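Local coordinates for amino acid ABC transporter, binding protein (Thermus thermophilus, PDB 3VV5), which binds the lysine analogue S-(2-aminoethyl)-L-cysteine (L-thialysine) and probably delivers it to an amino acid ABC transporter for uptake, at residues Q82-L87 against A101-T106. Residues are numbered along the deposited sequence; the frame is centred on the assembly and turned at random.
Sequences QSFDTL and ASHGIT. With SLZ (L-thialysine), chain C.
Phe84 and His103 reach in from opposite directions and overlap as an offset stack, ring centroids 4.6 Å apart and planes inclined by 25°. CE1 of Phe84 sits 3.3 Å above the imidazole plane, displaced toward its rim. With CG anti to the backbone N (chi1 178°), the phenyl ring extends from the turn at 83-87 into the pocket. One face of the phenyl ring lies against the thioether chain of L-thialysine: CD of the ligand is 3.2 Å from Phe84 CE1, and the sulfur lies over the rim. At the ring's edge, near its plane, stands the carbonyl oxygen of Ala101. Leu87 packs beside them, its CD1 pressed tightly against Ala101 CB (3.4 Å) while also meeting the imidazole at its edge.

The backbone changes direction at Ala101, and backbone groups of Ala101, Ser102 and Gly104 bind the ligand. Ala101 O accepts from the ligand NZ at 3.1 Å, Ser102 O from its amino N at 3.0 Å, and Gly104 N gives a nearly straight bond (170°) to carboxylate OXT at 2.8 Å. Arg109, Thr151, Tyr152 and Glu215 add further bonds. The two segments thus divide the work: Phe84, backed by His103, supplies an aromatic wall for the thioether chain, while 101-104 offers backbone acceptors to both nitrogens and a donor to the carboxylate, an arrangement consistent with binding a lysine-like amino acid.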
loop_
_atom_site.group_PDB
_atom_site.type_symbol
_atom_site.label_atom_id
_atom_site.label_comp_id
_atom_site.label_asym_id
_atom_site.label_seq_id
_atom_site.Cartn_x
_atom_site.Cartn_y
_atom_site.Cartn_z
ATOM N N GLN A 82 -2.742 -8.853 8.365
ATOM C CA GLN A 82 -3.340 -8.193 9.538
ATOM C C GLN A 82 -3.982 -6.876 9.131
ATOM O O GLN A 82 -3.661 -6.316 8.084
ATOM C CB GLN A 82 -2.241 -7.868 10.576
ATOM C CG GLN A 82 -1.500 -9.068 11.173
ATOM C CD GLN A 82 -2.293 -9.729 12.290
ATOM O OE1 GLN A 82 -2.899 -10.790 12.107
ATOM N NE2 GLN A 82 -2.305 -9.093 13.451
ATOM N N SER A 83 -4.837 -6.334 9.993
ATOM C CA SER A 83 -5.419 -5.015 9.739
ATOM C C SER A 83 -4.329 -3.959 9.468
ATOM O O SER A 83 -3.314 -3.910 10.177
ATOM C CB SER A 83 -6.324 -4.615 10.913
ATOM O OG SER A 83 -6.947 -3.367 10.654
ATOM N N PHE A 84 -4.518 -3.135 8.427
ATOM C CA PHE A 84 -3.490 -2.191 8.008
ATOM C C PHE A 84 -2.927 -1.336 9.160
ATOM O O PHE A 84 -1.701 -1.232 9.307
ATOM C CB PHE A 84 -3.964 -1.277 6.858
ATOM C CG PHE A 84 -2.930 -0.256 6.428
ATOM C CD1 PHE A 84 -1.815 -0.634 5.678
ATOM C CD2 PHE A 84 -3.054 1.081 6.800
ATOM C CE1 PHE A 84 -0.841 0.307 5.292
ATOM C CE2 PHE A 84 -2.085 2.039 6.420
ATOM C CZ PHE A 84 -0.974 1.653 5.660
ATOM N N ASP A 85 -3.825 -0.743 9.957
ATOM C CA ASP A 85 -3.415 0.222 11.005
ATOM C C ASP A 85 -2.597 -0.399 12.143
ATOM O O ASP A 85 -2.040 0.309 12.991
ATOM C CB ASP A 85 -4.619 1.007 11.559
ATOM C CG ASP A 85 -5.671 0.110 12.267
ATOM O OD1 ASP A 85 -5.659 -1.117 12.103
ATOM O OD2 ASP A 85 -6.547 0.661 12.966
ATOM N N THR A 86 -2.507 -1.724 12.139
ATOM C CA THR A 86 -1.756 -2.439 13.165
ATOM C C THR A 86 -0.344 -2.810 12.728
ATOM O O THR A 86 0.462 -3.251 13.562
ATOM C CB THR A 86 -2.430 -3.774 13.570
ATOM O OG1 THR A 86 -2.200 -4.775 12.557
ATOM C CG2 THR A 86 -3.930 -3.598 13.823
ATOM N N LEU A 87 -0.039 -2.653 11.440
ATOM C CA LEU A 87 1.159 -3.286 10.854
ATOM C C LEU A 87 2.489 -2.720 11.353
ATOM O O LEU A 87 3.357 -3.485 11.712
ATOM C CB LEU A 87 1.125 -3.280 9.309
ATOM C CG LEU A 87 0.150 -4.231 8.605
ATOM C CD1 LEU A 87 0.114 -3.893 7.125
ATOM C CD2 LEU A 87 0.522 -5.717 8.825
ATOM N N ALA A 101 3.181 -3.436 2.447
ATOM C CA ALA A 101 1.750 -3.223 2.507
ATOM C C ALA A 101 1.379 -1.805 2.030
ATOM O O ALA A 101 0.444 -1.179 2.545
ATOM C CB ALA A 101 1.265 -3.471 3.926
ATOM N N SER A 102 2.122 -1.321 1.043
ATOM C CA SER A 102 1.855 -0.050 0.366
ATOM C C SER A 102 2.004 1.189 1.262
ATOM O O SER A 102 1.292 2.170 1.059
ATOM C CB SER A 102 0.468 -0.087 -0.303
ATOM O OG SER A 102 0.452 -0.998 -1.395
ATOM N N HIS A 103 2.923 1.161 2.225
ATOM C CA HIS A 103 3.136 2.334 3.085
ATOM C C HIS A 103 3.868 3.423 2.339
ATOM O O HIS A 103 5.002 3.228 1.896
ATOM C CB HIS A 103 3.936 2.005 4.349
ATOM C CG HIS A 103 3.202 1.145 5.328
ATOM N ND1 HIS A 103 2.472 1.668 6.381
ATOM C CD2 HIS A 103 3.088 -0.197 5.418
ATOM C CE1 HIS A 103 1.947 0.674 7.081
ATOM N NE2 HIS A 103 2.318 -0.467 6.525
ATOM N N GLY A 104 3.229 4.573 2.222
ATOM C CA GLY A 104 3.915 5.771 1.768
ATOM C C GLY A 104 4.889 6.219 2.842
ATOM O O GLY A 104 4.624 6.071 4.019
ATOM N N ILE A 105 6.044 6.722 2.430
ATOM C CA ILE A 105 7.015 7.266 3.379
ATOM C C ILE A 105 6.507 8.628 3.809
ATOM O O ILE A 105 6.195 9.465 2.964
ATOM C CB ILE A 105 8.405 7.410 2.744
ATOM C CG1 ILE A 105 8.971 6.026 2.388
ATOM C CG2 ILE A 105 9.375 8.154 3.686
ATOM C CD1 ILE A 105 10.205 6.072 1.474
ATOM N N THR A 106 6.395 8.820 5.125
ATOM C CA THR A 106 6.069 10.137 5.722
ATOM C C THR A 106 7.067 10.436 6.849
ATOM O O THR A 106 7.738 9.524 7.338
ATOM C CB THR A 106 4.653 10.163 6.316
ATOM O OG1 THR A 106 4.608 9.312 7.463
ATOM C CG2 THR A 106 3.613 9.688 5.289
HETATM N N SLZ C . -0.657 4.357 0.545
HETATM C CA SLZ C . -1.450 4.099 1.768
HETATM C CB SLZ C . -1.444 2.586 2.116
HETATM S SG SLZ C . -2.942 1.578 1.830
HETATM C CD SLZ C . -2.223 -0.006 2.392
HETATM C CE SLZ C . -3.160 -1.213 2.503
HETATM N NZ SLZ C . -2.364 -2.436 2.313
HETATM C C SLZ C . -0.693 4.808 2.887
HETATM O O SLZ C . -1.332 5.159 3.892
HETATM O OXT SLZ C . 0.535 4.986 2.714
#